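Local coordinates for Alpha/beta hydrolase family protein (Bacillus anthracis, PDB 3OOS) that is probably a hydrolase of the alpha/beta fold family, its natural substrate not established, at residues I226-Y237 with L252-F263. Numbering follows the deposited sequence.
Sequences IYCGKHDVQCPY and LTKFEESNHNPF. With SO4 (sulfate ion), chain B.
Parallel pairing of strands 224-229 and 250-255, the last two of the central sheet, brings the loops beyond them together, and there Asp-232 meets His-260 in what is probably the acid-histidine pair of an alpha/beta-hydrolase catalytic triad. Alternating backbone bonds join the strands, from Thr-253 N to Ile-226 O through to Lys-230 N on Phe-255 O (2.8 Å). Past the strand ends, where each chain enters a type I turn, His-231 N bonds Ser-258 O at 3.0 Å, tying the two turns together.

His-260 ND1 donates to Asp-232 OD1 (2.9 Å, 161°), reaching the syn side of the carboxylate, while Gln-234 N closes an Asx turn on the same oxygen from the opposite face. Two donors on OD1 and a water donating to OD2 fix the carboxylate's rotation. The Gln-234 amide lies nearly flat over the imidazole, planes 17° apart; its OE1 also bonds Tyr-138. His-260 NE2 bonds a sulfate weakly, and Ser-99, in a GxSxG pattern consistent with a nucleophile elbow, holds that ion too.

Farther out, Lys-254 runs past the Tyr-237 hydroxyl and sets CE over one ring face, 3.8 Å from the centroid. Helix 237-246 completes the beta-alpha-beta crossover, covering Ile-226 and Leu-252, whereas helix 267-276 packs against Thr-253 and Phe-255.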
loop_
_atom_site.group_PDB
_atom_site.type_symbol
_atom_site.label_atom_id
_atom_site.label_comp_id
_atom_site.label_asym_id
_atom_site.label_seq_id
_atom_site.Cartn_x
_atom_site.Cartn_y
_atom_site.Cartn_z
ATOM N N ILE A 226 -5.524 -11.869 -1.603
ATOM C CA ILE A 226 -6.295 -10.684 -1.234
ATOM C C ILE A 226 -6.676 -10.782 0.238
ATOM O O ILE A 226 -7.022 -11.854 0.718
ATOM C CB ILE A 226 -7.590 -10.556 -2.101
ATOM C CG1 ILE A 226 -7.333 -10.917 -3.579
ATOM C CG2 ILE A 226 -8.232 -9.176 -1.950
ATOM C CD1 ILE A 226 -6.197 -10.137 -4.268
ATOM N N TYR A 227 -6.598 -9.671 0.964
ATOM C CA TYR A 227 -7.024 -9.658 2.365
ATOM C C TYR A 227 -7.617 -8.300 2.716
ATOM O O TYR A 227 -7.367 -7.307 2.029
ATOM C CB TYR A 227 -5.862 -10.011 3.318
ATOM C CG TYR A 227 -4.870 -8.880 3.496
ATOM C CD1 TYR A 227 -5.098 -7.868 4.432
ATOM C CD2 TYR A 227 -3.713 -8.810 2.717
ATOM C CE1 TYR A 227 -4.206 -6.817 4.586
ATOM C CE2 TYR A 227 -2.807 -7.765 2.871
ATOM C CZ TYR A 227 -3.063 -6.772 3.805
ATOM O OH TYR A 227 -2.185 -5.724 3.956
ATOM N N CYS A 228 -8.388 -8.261 3.798
ATOM C CA CYS A 228 -8.986 -7.020 4.271
ATOM C C CYS A 228 -9.495 -7.197 5.689
ATOM O O CYS A 228 -9.952 -8.281 6.062
ATOM C CB CYS A 228 -10.150 -6.611 3.363
ATOM S SG CYS A 228 -10.745 -4.916 3.586
ATOM N N GLY A 229 -9.406 -6.128 6.472
ATOM C CA GLY A 229 -10.069 -6.077 7.773
ATOM C C GLY A 229 -11.568 -5.965 7.575
ATOM O O GLY A 229 -12.036 -5.185 6.738
ATOM N N LYS A 230 -12.315 -6.753 8.346
ATOM C CA LYS A 230 -13.777 -6.751 8.285
ATOM C C LYS A 230 -14.341 -5.341 8.457
ATOM O O LYS A 230 -15.317 -4.963 7.794
ATOM C CB LYS A 230 -14.348 -7.682 9.359
ATOM C CG LYS A 230 -15.869 -7.709 9.436
ATOM C CD LYS A 230 -16.346 -8.531 10.619
ATOM C CE LYS A 230 -17.853 -8.667 10.609
ATOM N NZ LYS A 230 -18.321 -9.705 11.567
ATOM N N HIS A 231 -13.714 -4.567 9.337
ATOM C CA HIS A 231 -14.225 -3.256 9.723
ATOM C C HIS A 231 -13.553 -2.070 9.029
ATOM O O HIS A 231 -13.714 -0.927 9.463
ATOM C CB HIS A 231 -14.133 -3.097 11.244
ATOM C CG HIS A 231 -14.741 -4.230 12.008
ATOM N ND1 HIS A 231 -16.103 -4.380 12.158
ATOM C CD2 HIS A 231 -14.172 -5.268 12.667
ATOM C CE1 HIS A 231 -16.348 -5.462 12.877
ATOM N NE2 HIS A 231 -15.193 -6.018 13.200
ATOM N N ASP A 232 -12.814 -2.338 7.953
ATOM C CA ASP A 232 -12.146 -1.277 7.195
ATOM C C ASP A 232 -13.167 -0.252 6.690
ATOM O O ASP A 232 -14.161 -0.618 6.061
ATOM C CB ASP A 232 -11.359 -1.877 6.022
ATOM C CG ASP A 232 -10.216 -0.986 5.553
ATOM O OD1 ASP A 232 -10.238 0.241 5.801
ATOM O OD2 ASP A 232 -9.290 -1.523 4.913
ATOM N N VAL A 233 -12.926 1.022 6.990
ATOM C CA VAL A 233 -13.830 2.103 6.572
ATOM C C VAL A 233 -13.283 2.941 5.414
ATOM O O VAL A 233 -13.889 3.942 5.031
ATOM C CB VAL A 233 -14.250 3.025 7.761
ATOM C CG1 VAL A 233 -15.016 2.231 8.807
ATOM C CG2 VAL A 233 -13.043 3.721 8.379
ATOM N N GLN A 234 -12.139 2.545 4.863
ATOM C CA GLN A 234 -11.577 3.263 3.720
ATOM C C GLN A 234 -12.025 2.607 2.416
ATOM O O GLN A 234 -12.877 3.157 1.716
ATOM C CB GLN A 234 -10.056 3.405 3.845
ATOM C CG GLN A 234 -9.662 4.399 4.940
ATOM C CD GLN A 234 -8.165 4.572 5.087
ATOM O OE1 GLN A 234 -7.466 4.920 4.135
ATOM N NE2 GLN A 234 -7.667 4.340 6.290
ATOM N N CYS A 235 -11.467 1.439 2.100
ATOM C CA CYS A 235 -12.063 0.559 1.090
ATOM C C CYS A 235 -12.838 -0.535 1.822
ATOM O O CYS A 235 -12.230 -1.467 2.356
ATOM C CB CYS A 235 -10.995 -0.072 0.188
ATOM S SG CYS A 235 -10.028 1.089 -0.805
ATOM N N PRO A 236 -14.180 -0.425 1.869
ATOM C CA PRO A 236 -14.975 -1.428 2.582
ATOM C C PRO A 236 -14.722 -2.854 2.093
ATOM O O PRO A 236 -14.342 -3.067 0.936
ATOM C CB PRO A 236 -16.417 -0.995 2.298
ATOM C CG PRO A 236 -16.315 0.482 2.108
ATOM C CD PRO A 236 -15.016 0.690 1.384
ATOM N N TYR A 237 -14.934 -3.813 2.993
ATOM C CA TYR A 237 -14.625 -5.226 2.767
ATOM C C TYR A 237 -15.132 -5.797 1.428
ATOM O O TYR A 237 -14.440 -6.595 0.783
ATOM C CB TYR A 237 -15.130 -6.069 3.952
ATOM C CG TYR A 237 -14.728 -7.516 3.850
ATOM C CD1 TYR A 237 -13.404 -7.897 4.060
ATOM C CD2 TYR A 237 -15.657 -8.501 3.518
ATOM C CE1 TYR A 237 -13.011 -9.214 3.946
ATOM C CE2 TYR A 237 -15.274 -9.834 3.404
ATOM C CZ TYR A 237 -13.947 -10.181 3.618
ATOM O OH TYR A 237 -13.544 -11.488 3.506
ATOM N N LEU A 252 -9.033 -15.152 -0.739
ATOM C CA LEU A 252 -9.467 -14.038 0.096
ATOM C C LEU A 252 -9.352 -14.402 1.568
ATOM O O LEU A 252 -9.848 -15.447 1.997
ATOM C CB LEU A 252 -10.908 -13.644 -0.243
ATOM C CG LEU A 252 -11.552 -12.515 0.575
ATOM C CD1 LEU A 252 -10.825 -11.174 0.400
ATOM C CD2 LEU A 252 -13.022 -12.387 0.215
ATOM N N THR A 253 -8.693 -13.535 2.333
ATOM C CA THR A 253 -8.505 -13.750 3.767
ATOM C C THR A 253 -9.136 -12.602 4.539
ATOM O O THR A 253 -8.789 -11.436 4.334
ATOM C CB THR A 253 -7.010 -13.882 4.131
ATOM O OG1 THR A 253 -6.427 -14.945 3.368
ATOM C CG2 THR A 253 -6.834 -14.180 5.621
ATOM N N LYS A 254 -10.069 -12.944 5.423
ATOM C CA LYS A 254 -10.795 -11.955 6.207
ATOM C C LYS A 254 -10.175 -11.809 7.587
ATOM O O LYS A 254 -9.935 -12.800 8.278
ATOM C CB LYS A 254 -12.260 -12.367 6.335
ATOM C CG LYS A 254 -13.164 -11.306 6.930
ATOM C CD LYS A 254 -14.611 -11.755 6.867
ATOM C CE LYS A 254 -15.551 -10.571 6.926
ATOM N NZ LYS A 254 -16.972 -10.997 6.795
ATOM N N PHE A 255 -9.913 -10.569 7.979
ATOM C CA PHE A 255 -9.407 -10.287 9.310
ATOM C C PHE A 255 -10.551 -9.727 10.154
ATOM O O PHE A 255 -10.925 -8.558 10.047
ATOM C CB PHE A 255 -8.181 -9.371 9.237
ATOM C CG PHE A 255 -6.941 -10.074 8.748
ATOM C CD1 PHE A 255 -6.059 -10.662 9.649
ATOM C CD2 PHE A 255 -6.668 -10.171 7.383
ATOM C CE1 PHE A 255 -4.913 -11.325 9.202
ATOM C CE2 PHE A 255 -5.527 -10.833 6.928
ATOM C CZ PHE A 255 -4.647 -11.410 7.840
ATOM N N GLU A 256 -11.118 -10.607 10.975
ATOM C CA GLU A 256 -12.383 -10.357 11.668
ATOM C C GLU A 256 -12.286 -9.290 12.756
ATOM O O GLU A 256 -13.280 -8.635 13.072
ATOM C CB GLU A 256 -12.917 -11.660 12.282
ATOM C CG GLU A 256 -12.913 -12.876 11.348
ATOM C CD GLU A 256 -14.093 -12.920 10.389
ATOM O OE1 GLU A 256 -15.004 -12.073 10.503
ATOM O OE2 GLU A 256 -14.110 -13.820 9.516
ATOM N N GLU A 257 -11.092 -9.122 13.322
ATOM C CA GLU A 257 -10.894 -8.173 14.419
ATOM C C GLU A 257 -10.005 -7.005 14.009
ATOM O O GLU A 257 -9.265 -6.444 14.823
ATOM C CB GLU A 257 -10.323 -8.882 15.648
ATOM C CG GLU A 257 -11.374 -9.502 16.546
ATOM C CD GLU A 257 -10.783 -10.004 17.844
ATOM O OE1 GLU A 257 -10.974 -9.335 18.882
ATOM O OE2 GLU A 257 -10.108 -11.053 17.822
ATOM N N SER A 258 -10.099 -6.627 12.737
ATOM C CA SER A 258 -9.277 -5.554 12.193
ATOM C C SER A 258 -10.106 -4.514 11.464
ATOM O O SER A 258 -11.142 -4.828 10.865
ATOM C CB SER A 258 -8.229 -6.115 11.219
ATOM O OG SER A 258 -7.314 -6.979 11.869
ATOM N N ASN A 259 -9.634 -3.275 11.547
ATOM C CA ASN A 259 -10.154 -2.193 10.733
ATOM C C ASN A 259 -9.277 -2.060 9.487
ATOM O O ASN A 259 -9.426 -2.834 8.537
ATOM C CB ASN A 259 -10.204 -0.900 11.553
ATOM C CG ASN A 259 -10.908 0.232 10.830
ATOM O OD1 ASN A 259 -10.659 0.484 9.652
ATOM N ND2 ASN A 259 -11.781 0.932 11.542
ATOM N N HIS A 260 -8.334 -1.119 9.502
ATOM C CA HIS A 260 -7.507 -0.836 8.329
ATOM C C HIS A 260 -6.113 -1.470 8.348
ATOM O O HIS A 260 -5.435 -1.487 7.316
ATOM C CB HIS A 260 -7.376 0.687 8.163
ATOM C CG HIS A 260 -6.775 1.112 6.859
ATOM N ND1 HIS A 260 -7.436 0.988 5.657
ATOM C CD2 HIS A 260 -5.576 1.674 6.571
ATOM C CE1 HIS A 260 -6.669 1.449 4.684
ATOM N NE2 HIS A 260 -5.535 1.871 5.212
ATOM N N ASN A 261 -5.693 -2.007 9.494
ATOM C CA ASN A 261 -4.298 -2.411 9.700
ATOM C C ASN A 261 -4.119 -3.844 10.227
ATOM O O ASN A 261 -3.511 -4.034 11.285
ATOM C CB ASN A 261 -3.611 -1.438 10.670
ATOM C CG ASN A 261 -3.501 -0.023 10.122
ATOM O OD1 ASN A 261 -2.449 0.377 9.617
ATOM N ND2 ASN A 261 -4.580 0.746 10.235
ATOM N N PRO A 262 -4.622 -4.867 9.494
ATOM C CA PRO A 262 -4.547 -6.253 10.008
ATOM C C PRO A 262 -3.148 -6.744 10.399
ATOM O O PRO A 262 -3.020 -7.550 11.327
ATOM C CB PRO A 262 -5.074 -7.097 8.842
ATOM C CG PRO A 262 -5.872 -6.163 8.016
ATOM C CD PRO A 262 -5.237 -4.820 8.151
ATOM N N PHE A 263 -2.122 -6.260 9.700
ATOM C CA PHE A 263 -0.723 -6.643 9.947
ATOM C C PHE A 263 -0.213 -6.282 11.348
ATOM O O PHE A 263 0.754 -6.882 11.824
ATOM C CB PHE A 263 0.189 -6.048 8.863
ATOM C CG PHE A 263 -0.182 -4.648 8.472
ATOM C CD1 PHE A 263 0.329 -3.557 9.174
ATOM C CD2 PHE A 263 -1.064 -4.420 7.417
ATOM C CE1 PHE A 263 -0.027 -2.257 8.823
ATOM C CE2 PHE A 263 -1.427 -3.129 7.059
ATOM C CZ PHE A 263 -0.909 -2.042 7.765
HETATM S S SO4 B . -3.717 4.813 2.393
HETATM O O1 SO4 B . -4.088 6.194 2.105
HETATM O O2 SO4 B . -4.807 4.160 3.105
HETATM O O3 SO4 B . -3.431 4.121 1.141
HETATM O O4 SO4 B . -2.517 4.808 3.229
HETATM O O HOH W 1 -5.793 -14.434 0.756
HETATM O O HOH W 2 -7.936 -3.695 5.851
HETATM O O HOH W 3 -17.385 -12.068 9.333
HETATM O O HOH W 4 -16.439 -11.642 12.745
HETATM O O HOH W 5 -15.505 -8.235 14.968
#